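Side-chain contacts in probable AP endonuclease (African swine fever virus, PDB 6KI3), which probably cleaves the DNA backbone on the 5' side of abasic sites with the help of bound zinc ions, and probably also acts as a proofreading 3'-5' exonuclease: residues 50-55 with 103-108; 79-84 with 219-224; 11-16 with 23-28. One frame throughout, in Å; residues are numbered along the deposited sequence.

Interaction 1: 50-55 with 103-108. With nucleotides of chain D; nucleotides of chain C; nucleotides of chain B.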
loop_
_atom_site.group_PDB
_atom_site.type_symbol
_atom_site.label_atom_id
_atom_site.label_comp_id
_atom_site.label_asym_id
_atom_site.label_seq_id
_atom_site.Cartn_x
_atom_site.Cartn_y
_atom_site.Cartn_z
ATOM N N PHE A 50 5.447 0.840 9.385
ATOM C CA PHE A 50 4.562 1.319 10.439
ATOM C C PHE A 50 5.354 2.267 11.330
ATOM O O PHE A 50 6.348 1.860 11.941
ATOM C CB PHE A 50 4.006 0.168 11.279
ATOM C CG PHE A 50 2.972 -0.667 10.580
ATOM C CD1 PHE A 50 1.711 -0.159 10.316
ATOM C CD2 PHE A 50 3.250 -1.976 10.220
ATOM C CE1 PHE A 50 0.755 -0.931 9.682
ATOM C CE2 PHE A 50 2.299 -2.753 9.589
ATOM C CZ PHE A 50 1.049 -2.231 9.319
ATOM N N ILE A 51 4.925 3.530 11.401
ATOM C CA ILE A 51 5.483 4.438 12.400
ATOM C C ILE A 51 4.685 4.409 13.694
ATOM O O ILE A 51 5.124 4.994 14.696
ATOM C CB ILE A 51 5.565 5.886 11.878
ATOM C CG1 ILE A 51 4.164 6.460 11.656
ATOM C CG2 ILE A 51 6.385 5.944 10.599
ATOM C CD1 ILE A 51 4.165 7.878 11.128
ATOM N N ALA A 52 3.533 3.740 13.707
ATOM C CA ALA A 52 2.713 3.616 14.900
ATOM C C ALA A 52 1.943 2.306 14.829
ATOM O O ALA A 52 1.707 1.760 13.749
ATOM C CB ALA A 52 1.750 4.801 15.049
ATOM N N GLY A 53 1.560 1.803 15.999
ATOM C CA GLY A 53 0.758 0.595 16.084
ATOM C C GLY A 53 1.483 -0.683 15.710
ATOM O O GLY A 53 2.548 -0.977 16.256
ATOM N N PRO A 54 0.910 -1.457 14.774
ATOM C CA PRO A 54 -0.345 -1.144 14.083
ATOM C C PRO A 54 -1.599 -1.551 14.853
ATOM O O PRO A 54 -2.710 -1.302 14.384
ATOM C CB PRO A 54 -0.233 -1.959 12.796
ATOM C CG PRO A 54 0.546 -3.158 13.205
ATOM C CD PRO A 54 1.534 -2.683 14.244
ATOM N N ARG A 55 -1.425 -2.173 16.018
ATOM C CA ARG A 55 -2.549 -2.657 16.807
ATOM C C ARG A 55 -2.757 -1.867 18.091
ATOM O O ARG A 55 -3.547 -2.286 18.940
ATOM C CB ARG A 55 -2.368 -4.140 17.135
ATOM C CG ARG A 55 -2.100 -5.021 15.930
ATOM C CD ARG A 55 -2.313 -6.484 16.280
ATOM N NE ARG A 55 -1.849 -7.380 15.225
ATOM C CZ ARG A 55 -2.068 -8.690 15.214
ATOM N NH1 ARG A 55 -2.753 -9.256 16.199
ATOM N NH2 ARG A 55 -1.609 -9.434 14.218
ATOM N N GLN A 103 -3.880 12.540 13.188
ATOM C CA GLN A 103 -3.269 13.851 13.003
ATOM C C GLN A 103 -1.806 13.854 13.423
ATOM O O GLN A 103 -0.989 14.551 12.808
ATOM C CB GLN A 103 -4.050 14.908 13.784
ATOM C CG GLN A 103 -3.809 16.324 13.298
ATOM C CD GLN A 103 -4.250 16.525 11.861
ATOM O OE1 GLN A 103 -5.238 15.942 11.415
ATOM N NE2 GLN A 103 -3.514 17.351 11.125
ATOM N N GLN A 104 -1.478 13.065 14.435
ATOM C CA GLN A 104 -0.110 12.918 14.885
ATOM C C GLN A 104 0.760 12.232 13.852
ATOM O O GLN A 104 1.823 12.671 13.581
ATOM C CB GLN A 104 -0.043 12.150 16.193
ATOM C CG GLN A 104 -0.988 12.645 17.249
ATOM C CD GLN A 104 -0.912 11.875 18.531
ATOM O OE1 GLN A 104 -1.931 11.537 19.113
ATOM N NE2 GLN A 104 0.296 11.602 18.996
ATOM N N GLU A 105 0.252 11.168 13.262
ATOM C CA GLU A 105 0.977 10.416 12.242
ATOM C C GLU A 105 1.241 11.272 11.010
ATOM O O GLU A 105 2.357 11.289 10.477
ATOM C CB GLU A 105 0.195 9.158 11.867
ATOM C CG GLU A 105 0.232 8.059 12.916
ATOM C CD GLU A 105 -0.703 6.913 12.585
ATOM O OE1 GLU A 105 -1.934 7.104 12.681
ATOM O OE2 GLU A 105 -0.210 5.825 12.218
ATOM N N LEU A 106 0.220 11.995 10.542
ATOM C CA LEU A 106 0.394 12.848 9.371
ATOM C C LEU A 106 1.454 13.914 9.617
ATOM O O LEU A 106 2.272 14.201 8.734
ATOM C CB LEU A 106 -0.939 13.492 8.991
ATOM C CG LEU A 106 -2.031 12.537 8.507
ATOM C CD1 LEU A 106 -3.349 13.272 8.347
ATOM C CD2 LEU A 106 -1.624 11.876 7.200
ATOM N N LEU A 107 1.462 14.507 10.813
ATOM C CA LEU A 107 2.503 15.472 11.148
ATOM C C LEU A 107 3.871 14.804 11.200
ATOM O O LEU A 107 4.865 15.369 10.729
ATOM C CB LEU A 107 2.182 16.149 12.481
ATOM N N ILE A 108 3.939 13.595 11.762
ATOM C CA ILE A 108 5.205 12.872 11.840
ATOM C C ILE A 108 5.704 12.516 10.446
ATOM O O ILE A 108 6.911 12.555 10.173
ATOM C CB ILE A 108 5.048 11.620 12.727
ATOM C CG1 ILE A 108 4.825 12.021 14.186
ATOM C CG2 ILE A 108 6.265 10.714 12.612
ATOM C CD1 ILE A 108 4.439 10.865 15.083
ATOM P P DG D 8 -5.251 -5.693 26.394
ATOM O OP1 DG D 8 -5.229 -5.712 27.875
ATOM O OP2 DG D 8 -6.217 -6.536 25.656
ATOM O "O5'" DG D 8 -5.447 -4.196 25.881
ATOM C "C5'" DG D 8 -5.750 -3.960 24.517
ATOM C "C4'" DG D 8 -4.695 -3.088 23.861
ATOM O "O4'" DG D 8 -3.562 -3.911 23.463
ATOM C "C3'" DG D 8 -5.167 -2.398 22.592
ATOM O "O3'" DG D 8 -4.549 -1.121 22.449
ATOM C "C2'" DG D 8 -4.736 -3.365 21.502
ATOM C "C1'" DG D 8 -3.417 -3.883 22.055
ATOM N N9 DG D 8 -3.094 -5.229 21.590
ATOM C C8 DG D 8 -3.790 -6.382 21.859
ATOM N N7 DG D 8 -3.276 -7.443 21.303
ATOM C C5 DG D 8 -2.169 -6.964 20.614
ATOM C C6 DG D 8 -1.222 -7.654 19.820
ATOM O O6 DG D 8 -1.173 -8.865 19.560
ATOM N N1 DG D 8 -0.259 -6.791 19.301
ATOM C C2 DG D 8 -0.217 -5.435 19.522
ATOM N N2 DG D 8 0.789 -4.770 18.936
ATOM N N3 DG D 8 -1.099 -4.776 20.264
ATOM C C4 DG D 8 -2.045 -5.601 20.777
ATOM P P DC C 2 0.707 -7.458 9.477
ATOM O OP1 DC C 2 1.090 -8.876 9.650
ATOM O OP2 DC C 2 -0.721 -7.079 9.386
ATOM O "O5'" DC C 2 1.356 -6.602 10.658
ATOM C "C5'" DC C 2 2.715 -6.801 11.016
ATOM C "C4'" DC C 2 3.181 -5.707 11.956
ATOM O "O4'" DC C 2 2.451 -5.797 13.208
ATOM C "C3'" DC C 2 4.656 -5.757 12.329
ATOM O "O3'" DC C 2 5.132 -4.432 12.521
ATOM C "C2'" DC C 2 4.643 -6.554 13.632
ATOM C "C1'" DC C 2 3.337 -6.094 14.270
ATOM N N1 DC C 2 2.696 -7.128 15.131
ATOM C C2 DC C 2 2.036 -6.743 16.304
ATOM O O2 DC C 2 2.001 -5.545 16.611
ATOM N N3 DC C 2 1.453 -7.696 17.071
ATOM C C4 DC C 2 1.512 -8.977 16.705
ATOM N N4 DC C 2 0.922 -9.881 17.495
ATOM C C5 DC C 2 2.177 -9.390 15.513
ATOM C C6 DC C 2 2.749 -8.441 14.764
ATOM P P DC B 9 -2.770 -12.842 8.611
ATOM O OP1 DC B 9 -2.363 -13.319 7.309
ATOM O OP2 DC B 9 -1.861 -12.958 9.725
ATOM O "O5'" DC B 9 -3.184 -11.335 8.427
ATOM C "C5'" DC B 9 -4.018 -10.996 7.339
ATOM C "C4'" DC B 9 -4.429 -9.549 7.393
ATOM O "O4'" DC B 9 -5.292 -9.331 8.513
ATOM C "C3'" DC B 9 -3.302 -8.548 7.571
ATOM O "O3'" DC B 9 -2.873 -8.127 6.288
ATOM C "C2'" DC B 9 -3.990 -7.391 8.266
ATOM C "C1'" DC B 9 -5.267 -7.975 8.858
ATOM N N1 DC B 9 -5.304 -7.895 10.305
ATOM C C2 DC B 9 -6.124 -6.954 10.917
ATOM O O2 DC B 9 -6.819 -6.222 10.213
ATOM N N3 DC B 9 -6.163 -6.888 12.260
ATOM C C4 DC B 9 -5.399 -7.699 12.987
ATOM N N4 DC B 9 -5.445 -7.578 14.304
ATOM C C5 DC B 9 -4.548 -8.666 12.389
ATOM C C6 DC B 9 -4.525 -8.724 11.058
#
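Ile51, in the irregular loop that follows strand 46-49, comes closest to helix 96-112 at Glu105, with 7.5 Å between their CA atoms. Its side chain meets the helix with one methyl group: CD1 lies 3.8 Å from CG2 of Ile108, the two side chains running alongside each other in opposite senses, and 3.9 Å from the carbonyl oxygen of Glu105. CG1 of Ile51 sits between the backbone N and the carbonyl carbon (chi1 66°), and the trans step beyond it carries CD1 out to the helix. Glu105 stretches its carboxylate back to the loop, setting OE2 3.6 Å from CB of Ala52.

Beyond a cis peptide bond, Pro54 sets CB over one face of the Phe50 ring, toward its rim, and turns CG to the DNA, 3.3 Å from O4' of DC2 of chain C. The extended Arg55 places its guanidinium between bases, with C4 of DC2 over the centre of one face and N4 of DC9 of chain B toward the rim of the opposite face.

The segments share no hydrogen bond, and OE2 of Glu105 is buried without a polar partner. With Asp88 close to OE1, these surroundings may raise the pKa of Glu105 and favour its protonated form.

Interaction 2: 79-84 with 219-224. With ZN (zinc ion), chain J; ZN (zinc ion), chain K.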
loop_
_atom_site.group_PDB
_atom_site.type_symbol
_atom_site.label_atom_id
_atom_site.label_comp_id
_atom_site.label_asym_id
_atom_site.label_seq_id
_atom_site.Cartn_x
_atom_site.Cartn_y
_atom_site.Cartn_z
ATOM N N TRP A 79 10.953 6.562 -1.947
ATOM C CA TRP A 79 9.545 6.925 -1.805
ATOM C C TRP A 79 8.960 6.032 -0.719
ATOM O O TRP A 79 8.582 4.888 -0.975
ATOM C CB TRP A 79 8.800 6.764 -3.125
ATOM C CG TRP A 79 7.449 7.415 -3.133
ATOM C CD1 TRP A 79 7.143 8.657 -3.609
ATOM C CD2 TRP A 79 6.222 6.863 -2.637
ATOM N NE1 TRP A 79 5.803 8.911 -3.443
ATOM C CE2 TRP A 79 5.215 7.826 -2.848
ATOM C CE3 TRP A 79 5.876 5.648 -2.038
ATOM C CZ2 TRP A 79 3.888 7.613 -2.480
ATOM C CZ3 TRP A 79 4.559 5.438 -1.673
ATOM C CH2 TRP A 79 3.581 6.415 -1.895
ATOM N N VAL A 80 8.896 6.549 0.500
ATOM C CA VAL A 80 8.434 5.782 1.650
ATOM C C VAL A 80 7.019 6.217 2.001
ATOM O O VAL A 80 6.713 7.416 2.037
ATOM C CB VAL A 80 9.382 5.956 2.851
ATOM C CG1 VAL A 80 8.961 5.047 3.996
ATOM C CG2 VAL A 80 10.817 5.671 2.435
ATOM N N VAL A 81 6.152 5.241 2.247
ATOM C CA VAL A 81 4.796 5.492 2.708
ATOM C C VAL A 81 4.618 4.787 4.045
ATOM O O VAL A 81 5.189 3.720 4.289
ATOM C CB VAL A 81 3.737 5.025 1.680
ATOM C CG1 VAL A 81 3.767 3.510 1.510
ATOM C CG2 VAL A 81 2.345 5.505 2.073
ATOM N N ALA A 82 3.846 5.410 4.926
ATOM C CA ALA A 82 3.538 4.839 6.229
ATOM C C ALA A 82 2.158 4.203 6.179
ATOM O O ALA A 82 1.214 4.797 5.650
ATOM C CB ALA A 82 3.593 5.906 7.324
ATOM N N HIS A 83 2.045 2.991 6.709
ATOM C CA HIS A 83 0.750 2.345 6.851
ATOM C C HIS A 83 0.168 2.716 8.207
ATOM O O HIS A 83 0.841 2.585 9.235
ATOM C CB HIS A 83 0.870 0.827 6.715
ATOM C CG HIS A 83 -0.440 0.135 6.494
ATOM N ND1 HIS A 83 -1.502 0.252 7.365
ATOM C CD2 HIS A 83 -0.859 -0.684 5.500
ATOM C CE1 HIS A 83 -2.518 -0.462 6.916
ATOM N NE2 HIS A 83 -2.154 -1.041 5.787
ATOM N N GLY A 84 -1.070 3.201 8.204
ATOM C CA GLY A 84 -1.714 3.564 9.445
ATOM C C GLY A 84 -2.022 2.355 10.304
ATOM O O GLY A 84 -2.020 1.209 9.851
ATOM N N HIS A 219 -2.048 10.262 -7.876
ATOM C CA HIS A 219 -2.474 9.970 -6.512
ATOM C C HIS A 219 -2.918 8.518 -6.361
ATOM O O HIS A 219 -3.854 8.212 -5.620
ATOM C CB HIS A 219 -3.598 10.912 -6.085
ATOM C CG HIS A 219 -3.145 12.312 -5.813
ATOM N ND1 HIS A 219 -2.540 13.099 -6.769
ATOM C CD2 HIS A 219 -3.212 13.069 -4.692
ATOM C CE1 HIS A 219 -2.252 14.279 -6.248
ATOM N NE2 HIS A 219 -2.649 14.286 -4.989
ATOM N N ILE A 220 -2.252 7.605 -7.065
ATOM C CA ILE A 220 -2.583 6.185 -7.028
ATOM C C ILE A 220 -1.322 5.397 -6.701
ATOM O O ILE A 220 -0.284 5.586 -7.345
ATOM C CB ILE A 220 -3.193 5.701 -8.358
ATOM C CG1 ILE A 220 -4.556 6.356 -8.595
ATOM C CG2 ILE A 220 -3.323 4.187 -8.365
ATOM C CD1 ILE A 220 -5.258 5.879 -9.854
ATOM N N MET A 221 -1.413 4.525 -5.698
ATOM C CA MET A 221 -0.347 3.599 -5.346
ATOM C C MET A 221 -0.913 2.185 -5.316
ATOM O O MET A 221 -2.130 1.981 -5.314
ATOM C CB MET A 221 0.290 3.951 -3.995
ATOM C CG MET A 221 -0.616 3.712 -2.801
ATOM S SD MET A 221 0.250 3.924 -1.237
ATOM C CE MET A 221 1.328 2.493 -1.251
ATOM N N PHE A 222 -0.020 1.198 -5.283
ATOM C CA PHE A 222 -0.418 -0.196 -5.424
ATOM C C PHE A 222 0.226 -1.075 -4.364
ATOM O O PHE A 222 1.390 -0.884 -3.998
ATOM C CB PHE A 222 -0.056 -0.735 -6.809
ATOM C CG PHE A 222 -0.974 -0.267 -7.893
ATOM C CD1 PHE A 222 -0.721 0.913 -8.570
ATOM C CD2 PHE A 222 -2.096 -1.005 -8.232
ATOM C CE1 PHE A 222 -1.567 1.346 -9.565
ATOM C CE2 PHE A 222 -2.948 -0.576 -9.229
ATOM C CZ PHE A 222 -2.683 0.602 -9.897
ATOM N N HIS A 223 -0.550 -2.043 -3.883
ATOM C CA HIS A 223 -0.055 -3.165 -3.094
ATOM C C HIS A 223 -0.116 -4.399 -3.986
ATOM O O HIS A 223 -1.204 -4.916 -4.261
ATOM C CB HIS A 223 -0.881 -3.362 -1.825
ATOM C CG HIS A 223 -0.671 -2.301 -0.791
ATOM N ND1 HIS A 223 -1.514 -2.138 0.288
ATOM C CD2 HIS A 223 0.288 -1.354 -0.663
ATOM C CE1 HIS A 223 -1.085 -1.135 1.032
ATOM N NE2 HIS A 223 0.006 -0.642 0.477
ATOM N N LEU A 224 1.045 -4.861 -4.448
ATOM C CA LEU A 224 1.123 -6.004 -5.360
ATOM C C LEU A 224 1.150 -7.280 -4.530
ATOM O O LEU A 224 2.209 -7.764 -4.128
ATOM C CB LEU A 224 2.345 -5.895 -6.263
ATOM C CG LEU A 224 2.397 -4.686 -7.198
ATOM C CD1 LEU A 224 3.536 -4.828 -8.198
ATOM C CD2 LEU A 224 1.068 -4.501 -7.914
HETATM ZN ZN ZN J . -2.452 -3.692 1.761
HETATM ZN ZN ZN K . -3.382 -2.190 4.424
#
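Val81 and Met221 reach toward each other across the inside of the barrel, tip to tip, with CG1 of Val81 3.8 Å from CE of Met221. The sulfur of the same methionine approaches Trp79 at the edge of its six-membered ring: SD is 4.2 Å from CH2 and 79° off the ring normal, a Met-aromatic contact made near the ring plane rather than over a face. A bend at chi3 (-70°) lets the methionine serve both neighbours, turning CE to the valine while SD stays beside the indole. Ile274 and Cys182, on the strands flanking 220-227, also pack against Met221.

Farther along both strands the apolar filling gives way to metal ligands. The rings of His83 and His223 approach obliquely, CD2 of the first 4.5 Å from CE1 of the second, but each serves a different zinc ion. NE2 of His83 binds the chain K zinc at 2.2 Å, and ND1 of His223 binds the chain J zinc at 2.3 Å.

The remaining nitrogens fix how these rings are turned. ND1 of His83 donates to O of Gly84 (2.7 Å), which lies nearly in the imidazole plane, while NE2 of His223 is hydrogen-bonded to Gln48. His120 joins His83 at its zinc, Asp184 and Glu276 join His223, and Glu147 bridges the two ions; phosphate of the bound DNA also coordinates each ion. Strands crossing at -72°, their axes 11.0 Å apart, with metal-binding histidines following an apolar layer, contribute to the multi-zinc centre characteristic of an endonuclease IV-type TIM barrel.

Interaction 3: 11-16 with 23-28. With nucleotides of chain C.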
loop_
_atom_site.group_PDB
_atom_site.type_symbol
_atom_site.label_atom_id
_atom_site.label_comp_id
_atom_site.label_asym_id
_atom_site.label_seq_id
_atom_site.Cartn_x
_atom_site.Cartn_y
_atom_site.Cartn_z
ATOM N N VAL A 11 8.568 -3.207 5.157
ATOM C CA VAL A 11 9.758 -3.472 5.955
ATOM C C VAL A 11 9.316 -3.644 7.401
ATOM O O VAL A 11 8.931 -2.673 8.064
ATOM C CB VAL A 11 10.795 -2.349 5.821
ATOM C CG1 VAL A 11 12.030 -2.663 6.650
ATOM C CG2 VAL A 11 11.160 -2.143 4.362
ATOM N N SER A 12 9.371 -4.876 7.896
ATOM C CA SER A 12 9.014 -5.137 9.281
ATOM C C SER A 12 10.209 -4.889 10.195
ATOM O O SER A 12 11.364 -5.117 9.822
ATOM C CB SER A 12 8.517 -6.572 9.452
ATOM O OG SER A 12 9.602 -7.474 9.563
ATOM N N HIS A 13 9.902 -4.501 11.292
ATOM C CA HIS A 13 10.918 -4.255 12.295
ATOM C C HIS A 13 11.559 -5.525 12.733
ATOM O O HIS A 13 12.834 -5.559 12.854
ATOM C CB HIS A 13 10.264 -3.584 13.470
ATOM C CG HIS A 13 11.103 -3.478 14.676
ATOM N ND1 HIS A 13 11.808 -4.493 15.193
ATOM C CD2 HIS A 13 11.280 -2.443 15.548
ATOM C CE1 HIS A 13 12.408 -4.088 16.323
ATOM N NE2 HIS A 13 12.084 -2.838 16.544
ATOM N N ARG A 14 10.785 -6.563 13.003
ATOM C CA ARG A 14 11.345 -7.829 13.472
ATOM C C ARG A 14 12.279 -8.592 12.521
ATOM O O ARG A 14 13.248 -9.213 12.958
ATOM C CB ARG A 14 10.219 -8.760 13.934
ATOM C CG ARG A 14 10.683 -10.157 14.312
ATOM C CD ARG A 14 9.506 -11.103 14.482
ATOM N NE ARG A 14 8.646 -11.122 13.302
ATOM C CZ ARG A 14 8.568 -12.139 12.451
ATOM N NH1 ARG A 14 9.300 -13.228 12.646
ATOM N NH2 ARG A 14 7.757 -12.069 11.403
ATOM N N LEU A 15 11.963 -8.564 11.232
ATOM C CA LEU A 15 12.676 -9.331 10.219
ATOM C C LEU A 15 13.781 -8.544 9.531
ATOM O O LEU A 15 14.456 -9.092 8.654
ATOM C CB LEU A 15 11.700 -9.855 9.158
ATOM C CG LEU A 15 10.615 -10.769 9.724
ATOM C CD1 LEU A 15 9.570 -11.135 8.665
ATOM C CD2 LEU A 15 11.274 -12.006 10.302
ATOM N N TRP A 16 13.995 -7.284 9.906
ATOM C CA TRP A 16 14.973 -6.462 9.201
ATOM C C TRP A 16 15.914 -5.733 10.153
ATOM O O TRP A 16 17.081 -5.508 9.817
ATOM C CB TRP A 16 14.258 -5.460 8.293
ATOM C CG TRP A 16 13.586 -6.096 7.113
ATOM C CD1 TRP A 16 12.255 -6.368 6.970
ATOM C CD2 TRP A 16 14.218 -6.544 5.907
ATOM N NE1 TRP A 16 12.020 -6.954 5.750
ATOM C CE2 TRP A 16 13.209 -7.073 5.078
ATOM C CE3 TRP A 16 15.538 -6.549 5.449
ATOM C CZ2 TRP A 16 13.478 -7.601 3.817
ATOM C CZ3 TRP A 16 15.804 -7.073 4.197
ATOM C CH2 TRP A 16 14.780 -7.591 3.396
ATOM N N THR A 23 17.643 3.144 19.391
ATOM C CA THR A 23 16.832 4.330 19.157
ATOM C C THR A 23 16.552 4.606 17.685
ATOM O O THR A 23 15.780 5.522 17.384
ATOM C CB THR A 23 17.519 5.555 19.774
ATOM O OG1 THR A 23 16.729 6.723 19.532
ATOM C CG2 THR A 23 18.905 5.748 19.166
ATOM N N THR A 24 17.150 3.852 16.767
ATOM C CA THR A 24 17.024 4.097 15.331
ATOM C C THR A 24 16.657 2.813 14.596
ATOM O O THR A 24 17.264 2.451 13.587
ATOM C CB THR A 24 18.318 4.674 14.762
ATOM O OG1 THR A 24 19.396 3.763 15.015
ATOM C CG2 THR A 24 18.639 6.019 15.401
ATOM N N CYS A 25 15.634 2.112 15.087
ATOM C CA CYS A 25 15.349 0.772 14.580
ATOM C C CYS A 25 14.698 0.795 13.201
ATOM O O CYS A 25 14.971 -0.084 12.376
ATOM C CB CYS A 25 14.473 0.018 15.577
ATOM S SG CYS A 25 15.329 -0.350 17.123
ATOM N N ILE A 26 13.835 1.776 12.929
ATOM C CA ILE A 26 13.169 1.825 11.629
ATOM C C ILE A 26 14.173 2.144 10.528
ATOM O O ILE A 26 14.211 1.476 9.487
ATOM C CB ILE A 26 12.014 2.842 11.647
ATOM C CG1 ILE A 26 10.982 2.461 12.709
ATOM C CG2 ILE A 26 11.366 2.929 10.270
ATOM C CD1 ILE A 26 9.813 3.418 12.794
ATOM N N THR A 27 14.998 3.172 10.741
ATOM C CA THR A 27 16.013 3.526 9.753
ATOM C C THR A 27 17.030 2.405 9.584
ATOM O O THR A 27 17.487 2.135 8.466
ATOM C CB THR A 27 16.712 4.824 10.162
ATOM O OG1 THR A 27 15.731 5.811 10.502
ATOM C CG2 THR A 27 17.571 5.346 9.022
ATOM N N ASN A 28 17.400 1.744 10.684
ATOM C CA ASN A 28 18.309 0.604 10.597
ATOM C C ASN A 28 17.705 -0.519 9.764
ATOM O O ASN A 28 18.399 -1.142 8.951
ATOM C CB ASN A 28 18.656 0.104 12.001
ATOM C CG ASN A 28 19.360 -1.240 11.988
ATOM O OD1 ASN A 28 18.729 -2.285 12.151
ATOM N ND2 ASN A 28 20.675 -1.220 11.802
ATOM P P DG C 3 6.695 -4.138 12.751
ATOM O OP1 DG C 3 7.078 -3.054 11.819
ATOM O OP2 DG C 3 7.441 -5.417 12.733
ATOM O "O5'" DG C 3 6.737 -3.549 14.231
ATOM C "C5'" DG C 3 5.808 -2.544 14.604
ATOM C "C4'" DG C 3 5.842 -2.304 16.099
ATOM O "O4'" DG C 3 5.049 -3.314 16.779
ATOM C "C3'" DG C 3 7.231 -2.356 16.733
ATOM O "O3'" DG C 3 7.330 -1.339 17.711
ATOM C "C2'" DG C 3 7.263 -3.748 17.364
ATOM C "C1'" DG C 3 5.819 -3.910 17.798
ATOM N N9 DG C 3 5.401 -5.301 17.935
ATOM C C8 DG C 3 5.765 -6.357 17.135
ATOM N N7 DG C 3 5.230 -7.490 17.496
ATOM C C5 DG C 3 4.459 -7.164 18.605
ATOM C C6 DG C 3 3.646 -7.984 19.424
ATOM O O6 DG C 3 3.439 -9.202 19.326
ATOM N N1 DG C 3 3.037 -7.253 20.443
ATOM C C2 DG C 3 3.196 -5.903 20.644
ATOM N N2 DG C 3 2.527 -5.373 21.679
ATOM N N3 DG C 3 3.954 -5.123 19.884
ATOM C C4 DG C 3 4.553 -5.820 18.887
ATOM P P DA C 4 8.737 -0.972 18.395
ATOM O OP1 DA C 4 9.158 0.332 17.840
ATOM O OP2 DA C 4 9.654 -2.131 18.317
ATOM O "O5'" DA C 4 8.340 -0.758 19.925
ATOM C "C5'" DA C 4 7.230 0.067 20.245
ATOM C "C4'" DA C 4 6.733 -0.208 21.650
ATOM O "O4'" DA C 4 6.161 -1.539 21.718
ATOM C "C3'" DA C 4 7.799 -0.138 22.736
ATOM O "O3'" DA C 4 7.268 0.523 23.871
ATOM C "C2'" DA C 4 8.119 -1.608 23.023
ATOM C "C1'" DA C 4 6.789 -2.295 22.731
ATOM N N9 DA C 4 6.934 -3.665 22.243
ATOM C C8 DA C 4 7.773 -4.103 21.256
ATOM N N7 DA C 4 7.685 -5.389 21.017
ATOM C C5 DA C 4 6.718 -5.828 21.906
ATOM C C6 DA C 4 6.163 -7.101 22.153
ATOM N N6 DA C 4 6.527 -8.204 21.493
ATOM N N1 DA C 4 5.215 -7.193 23.109
ATOM C C2 DA C 4 4.853 -6.086 23.769
ATOM N N3 DA C 4 5.300 -4.839 23.624
ATOM C C4 DA C 4 6.241 -4.778 22.668
#
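His13 makes the close part of this contact, its NE2 lying 3.8 Å from CB of Cys25. The imidazole is oblique to the cysteine, whose sulfur stands 5.0 Å from the ring centroid and 53° off its normal. CG of His13 is anti to the backbone N (chi1 170°), which swings the ring across to the start of helix 25-39. Cys25 has little freedom there, because its SG is tied to Cys21 in a disulfide that joins the start of helix 25-39 to the loop before it.

At the opening of the short, weakly bonded helix 13-16, Ser12 is the N-cap: its OG accepts from N of Leu15 at 3.1 Å. This helix start also receives DNA. The backbone N of His13 lies 3.0 Å from OP2 of DG3 of chain C, to which it donates. It donates more weakly to OP1 of the same phosphate, and the helix dipole would probably add to the attraction. The next phosphate lies by the histidine ring, with OP2 of DA4 of chain C 3.1 Å from NE2.

The other end of the contact is looser. Trp16 turns the end of its side chain away from the first turn of helix 25-39 and stacks edge-to-face with Phe36. Its backbone O lies 4.3 Å from OD1 of Asn28, with no bond between them. These two oxygens are satisfied separately, the carbonyl by Asn32 and the amide oxygen by the backbone N of Asp18.

Interaction 2 lies at the heart of the barrel, joining strands 79-83 and 220-227 from across its interior, and combines an apolar layer with zinc coordination. Interactions 1 and 3 sit farther out; the loop of the first and the short helix of the third also meet the DNA. Interaction 1 is buried and mainly apolar across its segments; interaction 3 is partly buried, with a disulfide-linked cysteine and phosphate-facing groups. Interactions 1 and 2 touch through Phe50, whose CD1 is 3.1 Å from O of His83, and strand 79-83 leads along the chain to helix 96-112. A lighter touch of Ile26 on Phe50 connects interactions 1 and 3, while interactions 2 and 3 remain about 7 Å apart at their nearest atoms.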